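Local atomic coordinates of aluminum resistance protein (Clostridium novyi, PDB entry 3I16), a protein that is probably a pyridoxal-phosphate-dependent carbon-sulfur lyase of the methionine gamma-lyase family, named for a role in aluminum resistance. Residues B[182-187]-B[228-233]; B[46-51]-B[222-227]; B[154-157]-B[161-164]. All coordinates share one frame; numbering follows the deposited sequence.

Contact 1 (B[182-187]-B[228-233]). With PLP (pyridoxal-5'-phosphate), chain J.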
loop_
_atom_site.group_PDB
_atom_site.type_symbol
_atom_site.label_atom_id
_atom_site.label_comp_id
_atom_site.label_asym_id
_atom_site.label_seq_id
_atom_site.Cartn_x
_atom_site.Cartn_y
_atom_site.Cartn_z
ATOM N N ILE B 182 31.482 18.165 4.935
ATOM C CA ILE B 182 32.312 17.101 5.461
ATOM C C ILE B 182 31.708 15.734 5.120
ATOM O O ILE B 182 30.589 15.431 5.508
ATOM C CB ILE B 182 32.314 17.186 6.994
ATOM C CG1 ILE B 182 32.838 18.548 7.478
ATOM C CG2 ILE B 182 33.093 16.063 7.585
ATOM C CD1 ILE B 182 32.348 18.855 8.903
ATOM N N GLN B 183 32.452 14.905 4.413
ATOM C CA GLN B 183 31.962 13.577 4.064
ATOM C C GLN B 183 32.491 12.570 5.068
ATOM O O GLN B 183 33.690 12.423 5.203
ATOM C CB GLN B 183 32.430 13.216 2.672
ATOM C CG GLN B 183 31.813 11.941 2.127
ATOM C CD GLN B 183 32.184 11.753 0.681
ATOM O OE1 GLN B 183 31.812 12.566 -0.187
ATOM N NE2 GLN B 183 32.939 10.687 0.403
ATOM N N ARG B 184 31.594 11.877 5.768
ATOM C CA ARG B 184 32.003 10.904 6.775
ATOM C C ARG B 184 32.595 9.636 6.150
ATOM O O ARG B 184 33.718 9.225 6.492
ATOM C CB ARG B 184 30.816 10.554 7.663
ATOM C CG ARG B 184 31.145 9.605 8.770
ATOM C CD ARG B 184 30.009 9.452 9.697
ATOM N NE ARG B 184 30.326 8.554 10.808
ATOM C CZ ARG B 184 29.494 8.306 11.814
ATOM N NH1 ARG B 184 28.309 8.905 11.875
ATOM N NH2 ARG B 184 29.843 7.466 12.766
ATOM N N SER B 185 31.841 9.029 5.238
ATOM C CA SER B 185 32.246 7.794 4.557
ATOM C C SER B 185 33.245 8.107 3.448
ATOM O O SER B 185 33.254 9.208 2.905
ATOM C CB SER B 185 31.008 7.098 3.979
ATOM O OG SER B 185 31.339 5.890 3.331
ATOM N N THR B 186 34.072 7.134 3.080
ATOM C CA THR B 186 35.097 7.385 2.071
ATOM C C THR B 186 34.629 7.357 0.629
ATOM O O THR B 186 35.328 7.874 -0.239
ATOM C CB THR B 186 36.246 6.370 2.184
ATOM O OG1 THR B 186 35.746 5.064 1.880
ATOM C CG2 THR B 186 36.826 6.386 3.597
ATOM N N GLY B 187 33.482 6.753 0.338
ATOM C CA GLY B 187 33.053 6.641 -1.060
ATOM C C GLY B 187 33.986 5.684 -1.793
ATOM O O GLY B 187 34.486 4.719 -1.191
ATOM N N LYS B 228 27.735 8.378 19.518
ATOM C CA LYS B 228 27.502 9.754 19.084
ATOM C C LYS B 228 27.339 9.843 17.565
ATOM O O LYS B 228 27.816 8.990 16.815
ATOM C CB LYS B 228 28.678 10.657 19.483
ATOM C CG LYS B 228 28.838 10.873 20.971
ATOM C CD LYS B 228 29.832 11.992 21.258
ATOM C CE LYS B 228 29.838 12.352 22.728
ATOM N NZ LYS B 228 30.164 11.172 23.547
ATOM N N GLU B 229 26.673 10.901 17.128
ATOM C CA GLU B 229 26.521 11.215 15.705
ATOM C C GLU B 229 27.181 12.596 15.498
ATOM O O GLU B 229 27.557 13.267 16.471
ATOM C CB GLU B 229 25.055 11.200 15.314
ATOM C CG GLU B 229 24.409 9.795 15.380
ATOM C CD GLU B 229 24.958 8.807 14.353
ATOM O OE1 GLU B 229 25.375 9.241 13.264
ATOM O OE2 GLU B 229 24.934 7.577 14.624
ATOM N N PRO B 230 27.338 13.026 14.237
ATOM C CA PRO B 230 28.025 14.306 14.035
ATOM C C PRO B 230 27.311 15.486 14.677
ATOM O O PRO B 230 27.960 16.470 15.020
ATOM C CB PRO B 230 28.063 14.454 12.519
ATOM C CG PRO B 230 28.029 13.060 12.012
ATOM C CD PRO B 230 27.117 12.319 12.966
ATOM N N THR B 231 25.999 15.379 14.857
ATOM C CA THR B 231 25.213 16.432 15.483
ATOM C C THR B 231 25.515 16.550 16.993
ATOM O O THR B 231 25.176 17.551 17.608
ATOM C CB THR B 231 23.705 16.184 15.245
ATOM O OG1 THR B 231 23.413 14.811 15.537
ATOM C CG2 THR B 231 23.335 16.458 13.774
ATOM N N ASP B 232 26.132 15.529 17.583
ATOM C CA ASP B 232 26.529 15.549 18.981
ATOM C C ASP B 232 27.897 16.218 19.124
ATOM O O ASP B 232 28.321 16.481 20.244
ATOM C CB ASP B 232 26.579 14.122 19.567
ATOM C CG ASP B 232 25.231 13.452 19.589
ATOM O OD1 ASP B 232 24.302 14.061 20.147
ATOM O OD2 ASP B 232 25.085 12.330 19.038
ATOM N N VAL B 233 28.603 16.473 18.015
ATOM C CA VAL B 233 29.909 17.148 18.095
ATOM C C VAL B 233 29.955 18.464 17.300
ATOM O O VAL B 233 31.022 18.877 16.814
ATOM C CB VAL B 233 31.111 16.191 17.770
ATOM C CG1 VAL B 233 31.203 15.099 18.853
ATOM C CG2 VAL B 233 31.016 15.570 16.383
HETATM N N1 PLP J . 27.525 10.127 0.145
HETATM C C2 PLP J . 28.237 8.994 0.399
HETATM C C2A PLP J . 29.600 9.092 1.011
HETATM C C3 PLP J . 27.664 7.762 0.087
HETATM O O3 PLP J . 28.375 6.619 0.354
HETATM C C4 PLP J . 26.387 7.692 -0.489
HETATM C C5 PLP J . 25.676 8.860 -0.747
HETATM C C6 PLP J . 26.259 10.064 -0.409
HETATM C C5A PLP J . 24.277 8.880 -1.335
HETATM O O4P PLP J . 24.138 8.001 -2.402
HETATM P P PLP J . 22.722 7.600 -3.116
HETATM O O1P PLP J . 21.623 7.179 -2.152
HETATM O O2P PLP J . 23.108 6.386 -3.926
HETATM O O3P PLP J . 22.243 8.781 -3.946
HETATM O O HOH W 1 27.725 7.129 14.773
#
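Arg184 reaches across to Glu229 in a buried salt bridge, NH1 lying 3.3 Å from OE1. The carboxylate oxygen sits at the edge of the guanidinium and in its plane, yet the nitrogen comes from above the carboxylate plane, and the N-H points only loosely at its target (137°). The two flat groups are turned 50° apart and a single N-H to oxygen bond joins them. Extended from CG to NE, with CG anti to the backbone N (chi1 -177°), the arginine carries its charge clear of its own strand end.

Further polar bonds hold both partners: Asn219 bonds to Arg184 NH1 and Glu229 OE1, Ser331 takes NE, and Phe224 N bonds to Glu229 OE2. A water accepts from Arg184 NH2 at 2.9 Å and lies 2.8 Å from Lys228 O.

Van der Waals contact is slight: Pro230 CD lies 3.8 Å from Arg184 NH1, obliquely to the guanidinium. On the cofactor side, Gln183 CD packs 3.7 Å from the C2A methyl of PLP, and NE2 is tied to Ser185 O by a bond of 2.9 Å.

With charge balanced by charge, the bridge probably fixes the loop of Glu229 against the strand end whose neighbouring residues line the PLP pocket.

Contact 2 (B[46-51]-B[222-227]); sequences LKVLNA and GEFMDT
Lys47 leaves its helix pointed at the loop 222-227 and ends on Thr227 O, a course that can be followed atom by atom. From CB, CG stands anti to the backbone N (chi1 176°) and the chain runs on extended to CD. A bend at chi3 (70°) then turns the tip. CE passes the Phe224 ring at its edge, 4.4 Å from CE1, and lies 4.0 Å from Thr227 O. NZ finally bonds to Thr227 O at 2.9 Å, approaching from above the carbonyl plane. A water lies between NZ and Asp226 O, but its distance from NZ is too short to be reliable, so this link is doubtful. Asn44 OD1 adds a weak bond to NZ.

Beside the lysine, Val48 CG2 meets the Phe224 ring at CE1, 3.7 Å away, and at CZ, the two side chains crossing at about a right angle. Phe224 occupies the third position of a type II turn from Gly222 to Met225, closed by Met225 N to Gly222 O at 3.2 Å.

The contact thus joins helix 17-54 to the loop between strands 214-218 and 237-241. Helix 287-318 touches both Val48 and Phe224, helix 73-86 packs on Phe224 through Val85, and Leu3 of the third subunit lies on Thr227.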
loop_
_atom_site.group_PDB
_atom_site.type_symbol
_atom_site.label_atom_id
_atom_site.label_comp_id
_atom_site.label_asym_id
_atom_site.label_seq_id
_atom_site.Cartn_x
_atom_site.Cartn_y
_atom_site.Cartn_z
ATOM N N LEU B 46 18.920 1.750 23.183
ATOM C CA LEU B 46 18.251 2.496 24.248
ATOM C C LEU B 46 17.973 3.946 23.819
ATOM O O LEU B 46 16.901 4.480 24.090
ATOM C CB LEU B 46 19.093 2.442 25.518
ATOM C CG LEU B 46 18.611 3.192 26.740
ATOM C CD1 LEU B 46 17.186 2.768 27.160
ATOM C CD2 LEU B 46 19.615 2.961 27.836
ATOM N N LYS B 47 18.929 4.546 23.119
ATOM C CA LYS B 47 18.784 5.904 22.575
ATOM C C LYS B 47 17.550 6.001 21.667
ATOM O O LYS B 47 16.724 6.928 21.795
ATOM C CB LYS B 47 20.054 6.293 21.798
ATOM C CG LYS B 47 19.999 7.650 21.100
ATOM C CD LYS B 47 21.371 8.139 20.627
ATOM C CE LYS B 47 21.961 7.362 19.477
ATOM N NZ LYS B 47 23.297 7.899 19.138
ATOM N N VAL B 48 17.408 5.039 20.767
ATOM C CA VAL B 48 16.259 5.029 19.852
ATOM C C VAL B 48 14.940 4.738 20.582
ATOM O O VAL B 48 13.929 5.402 20.319
ATOM C CB VAL B 48 16.472 4.061 18.659
ATOM C CG1 VAL B 48 15.220 3.976 17.804
ATOM C CG2 VAL B 48 17.695 4.496 17.806
ATOM N N LEU B 49 14.950 3.789 21.518
ATOM C CA LEU B 49 13.740 3.453 22.283
ATOM C C LEU B 49 13.270 4.688 23.022
ATOM O O LEU B 49 12.086 5.018 23.022
ATOM C CB LEU B 49 14.014 2.365 23.298
ATOM C CG LEU B 49 12.850 1.953 24.230
ATOM C CD1 LEU B 49 11.634 1.352 23.470
ATOM C CD2 LEU B 49 13.377 0.981 25.304
ATOM N N ASN B 50 14.219 5.370 23.664
ATOM C CA ASN B 50 13.898 6.561 24.426
ATOM C C ASN B 50 13.239 7.637 23.573
ATOM O O ASN B 50 12.259 8.248 24.004
ATOM C CB ASN B 50 15.151 7.123 25.090
ATOM C CG ASN B 50 14.834 8.256 26.020
ATOM O OD1 ASN B 50 15.152 9.415 25.751
ATOM N ND2 ASN B 50 14.157 7.941 27.102
ATOM N N ALA B 51 13.768 7.859 22.363
ATOM C CA ALA B 51 13.207 8.860 21.444
ATOM C C ALA B 51 11.758 8.524 21.103
ATOM O O ALA B 51 10.899 9.410 21.093
ATOM C CB ALA B 51 14.071 8.982 20.189
ATOM N N GLY B 222 27.278 5.929 8.252
ATOM C CA GLY B 222 27.842 6.098 9.586
ATOM C C GLY B 222 26.864 6.017 10.726
ATOM O O GLY B 222 27.283 6.005 11.882
ATOM N N GLU B 223 25.562 5.926 10.413
ATOM C CA GLU B 223 24.550 5.926 11.460
ATOM C C GLU B 223 24.711 4.718 12.373
ATOM O O GLU B 223 24.904 3.592 11.908
ATOM C CB GLU B 223 23.125 5.951 10.890
ATOM C CG GLU B 223 22.826 7.093 9.940
ATOM C CD GLU B 223 23.134 6.817 8.481
ATOM O OE1 GLU B 223 23.728 5.763 8.153
ATOM O OE2 GLU B 223 22.821 7.702 7.659
ATOM N N PHE B 224 24.700 4.985 13.674
ATOM C CA PHE B 224 24.839 3.964 14.720
ATOM C C PHE B 224 26.195 3.205 14.795
ATOM O O PHE B 224 26.303 2.177 15.462
ATOM C CB PHE B 224 23.642 3.023 14.687
ATOM C CG PHE B 224 22.316 3.757 14.722
ATOM C CD1 PHE B 224 21.982 4.540 15.804
ATOM C CD2 PHE B 224 21.442 3.685 13.663
ATOM C CE1 PHE B 224 20.780 5.232 15.834
ATOM C CE2 PHE B 224 20.241 4.383 13.681
ATOM C CZ PHE B 224 19.909 5.151 14.771
HETATM N N MSE B 225 27.236 3.758 14.184
HETATM C CA MSE B 225 28.576 3.178 14.293
HETATM C C MSE B 225 29.200 3.517 15.643
HETATM O O MSE B 225 30.105 2.810 16.119
HETATM C CB MSE B 225 29.488 3.686 13.184
HETATM C CG MSE B 225 29.109 3.280 11.787
HETATM SE SE MSE B 225 29.248 1.373 11.428
HETATM C CE MSE B 225 27.499 0.840 12.026
ATOM N N ASP B 226 28.734 4.608 16.245
ATOM C CA ASP B 226 29.256 5.066 17.511
ATOM C C ASP B 226 28.036 5.457 18.320
ATOM O O ASP B 226 26.920 5.442 17.803
ATOM C CB ASP B 226 30.205 6.263 17.280
ATOM C CG ASP B 226 30.996 6.647 18.515
ATOM O OD1 ASP B 226 31.744 5.811 19.035
ATOM O OD2 ASP B 226 30.847 7.783 18.981
ATOM N N THR B 227 28.240 5.771 19.595
ATOM C CA THR B 227 27.162 6.199 20.460
ATOM C C THR B 227 26.821 7.667 20.178
ATOM O O THR B 227 25.751 8.136 20.580
ATOM C CB THR B 227 27.503 6.032 21.948
ATOM O OG1 THR B 227 28.691 6.763 22.233
ATOM C CG2 THR B 227 27.736 4.571 22.284
HETATM O O HOH W 2 24.387 6.635 17.227
#

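Contact 3 (B[154-157]-B[161-164]); sequences VDLK and KPNL. With EDO (1,2-ethanediol), chain N.
Val154 faces Asn163 where the loop turns back on itself, its CG1 coming to 4.4 Å from Asn163 CB. Next in line, Asp155 has its CB directed away from the other segment; OD1 bonds to Gln153 NE2, and the residue engages the facing segment through its carbonyl. One water donates to Asp155 O and accepts from Asn163 N at 2.9 Å, a secure bridge between the two backbones. A second water stands between the same carbonyl and Asn163 ND2, but it lies too close to Asp155 O for that bridge to be more than doubtful.

Leu156 follows, its CG placed beside the backbone N (chi1 -69°). That torsion lets CD2 reach Pro162 CA at 3.7 Å, with Lys161 O alongside. Lys157 then makes the direct bond of the contact, N to Lys161 O at 2.9 Å and nearly straight at 175°. Its aliphatic stem folds over the facing backbone, CG lying 3.6 Å from Asn163 CB, and the two side chains cross at about a right angle. On the second segment, Lys161 NZ bonds at 2.7 Å to O2 of an ethanediol, probably from the crystallisation liquor; Asp198 bonds to the same molecule.

Together the segments form the connection between strand 150-153, at the border of the mixed sheet, and helix 164-173. Asn163 is the N-cap of that helix, with OD1 accepting from Glu166 N. Val154 packs against the same helix, while Pro162 and Leu164 lean on helix 196-209.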
loop_
_atom_site.group_PDB
_atom_site.type_symbol
_atom_site.label_atom_id
_atom_site.label_comp_id
_atom_site.label_asym_id
_atom_site.label_seq_id
_atom_site.Cartn_x
_atom_site.Cartn_y
_atom_site.Cartn_z
ATOM N N VAL B 154 39.468 21.458 -0.016
ATOM C CA VAL B 154 40.691 21.235 0.703
ATOM C C VAL B 154 40.779 19.715 0.859
ATOM O O VAL B 154 39.845 19.063 1.344
ATOM C CB VAL B 154 40.732 21.943 2.049
ATOM C CG1 VAL B 154 41.942 21.455 2.856
ATOM C CG2 VAL B 154 40.763 23.459 1.825
ATOM N N ASP B 155 41.890 19.154 0.391
ATOM C CA ASP B 155 42.094 17.714 0.443
ATOM C C ASP B 155 42.513 17.254 1.831
ATOM O O ASP B 155 43.007 18.035 2.647
ATOM C CB ASP B 155 43.200 17.316 -0.555
ATOM C CG ASP B 155 42.796 17.537 -2.016
ATOM O OD1 ASP B 155 41.583 17.626 -2.334
ATOM O OD2 ASP B 155 43.699 17.596 -2.864
ATOM N N LEU B 156 42.298 15.970 2.094
ATOM C CA LEU B 156 42.780 15.369 3.311
ATOM C C LEU B 156 44.288 15.235 3.157
ATOM O O LEU B 156 44.834 15.342 2.049
ATOM C CB LEU B 156 42.174 14.005 3.530
ATOM C CG LEU B 156 40.693 13.905 3.850
ATOM C CD1 LEU B 156 40.352 12.420 3.886
ATOM C CD2 LEU B 156 40.376 14.569 5.166
ATOM N N LYS B 157 44.957 15.019 4.274
ATOM C CA LYS B 157 46.395 14.894 4.270
ATOM C C LYS B 157 46.766 13.516 3.719
ATOM O O LYS B 157 45.915 12.645 3.613
ATOM C CB LYS B 157 46.951 15.077 5.684
ATOM C CG LYS B 157 46.567 16.404 6.319
ATOM C CD LYS B 157 47.559 16.832 7.358
ATOM C CE LYS B 157 47.685 15.893 8.518
ATOM N NZ LYS B 157 49.038 16.082 9.163
ATOM N N LYS B 161 44.066 12.139 7.324
ATOM C CA LYS B 161 43.487 13.006 8.350
ATOM C C LYS B 161 43.113 14.386 7.818
ATOM O O LYS B 161 43.669 14.850 6.820
ATOM C CB LYS B 161 44.475 13.179 9.512
ATOM C CG LYS B 161 44.889 11.872 10.182
ATOM C CD LYS B 161 43.724 11.173 10.887
ATOM C CE LYS B 161 44.174 9.839 11.514
ATOM N NZ LYS B 161 43.108 9.213 12.347
ATOM N N PRO B 162 42.177 15.067 8.494
ATOM C CA PRO B 162 41.827 16.428 8.044
ATOM C C PRO B 162 43.012 17.374 8.115
ATOM O O PRO B 162 43.798 17.288 9.069
ATOM C CB PRO B 162 40.754 16.864 9.040
ATOM C CG PRO B 162 40.158 15.571 9.554
ATOM C CD PRO B 162 41.264 14.567 9.537
ATOM N N ASN B 163 43.160 18.240 7.107
ATOM C CA ASN B 163 44.237 19.213 7.083
ATOM C C ASN B 163 43.700 20.515 7.681
ATOM O O ASN B 163 43.334 21.458 6.966
ATOM C CB ASN B 163 44.746 19.444 5.659
ATOM C CG ASN B 163 45.996 20.305 5.628
ATOM O OD1 ASN B 163 46.373 20.912 6.632
ATOM N ND2 ASN B 163 46.647 20.366 4.473
ATOM N N LEU B 164 43.695 20.559 9.007
ATOM C CA LEU B 164 43.119 21.666 9.738
ATOM C C LEU B 164 43.806 22.991 9.430
ATOM O O LEU B 164 43.138 23.998 9.239
ATOM C CB LEU B 164 43.115 21.378 11.243
ATOM C CG LEU B 164 42.367 20.139 11.745
ATOM C CD1 LEU B 164 42.518 20.021 13.278
ATOM C CD2 LEU B 164 40.879 20.135 11.341
HETATM C C1 EDO N . 40.356 9.206 9.368
HETATM O O1 EDO N . 41.743 8.964 9.128
HETATM C C2 EDO N . 39.880 8.238 10.438
HETATM O O2 EDO N . 40.561 8.473 11.671
HETATM O O HOH W 3 41.421 18.258 4.789
HETATM O O HOH W 4 45.154 19.259 2.246
#

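The three contacts show how chemistry follows position within one PLP-dependent fold. Contacts 1 and 2 are buried and share the loop between strands 214-218 and 237-241: contact 1 ties it to the end of strand 177-183 by opposed charges, contact 2 to helix 17-54 by an ammonium group on a backbone carbonyl and an aromatic ring. They meet directly, Arg184 NH2 packing 3.8 Å from Met225 CB. Contact 3, only partly buried, touches neither; its centre is about 28 Å from that of contact 2. Its partners are close in sequence, and a backbone bond, bridging water and the aliphatic parts of side chains replace the buried charges.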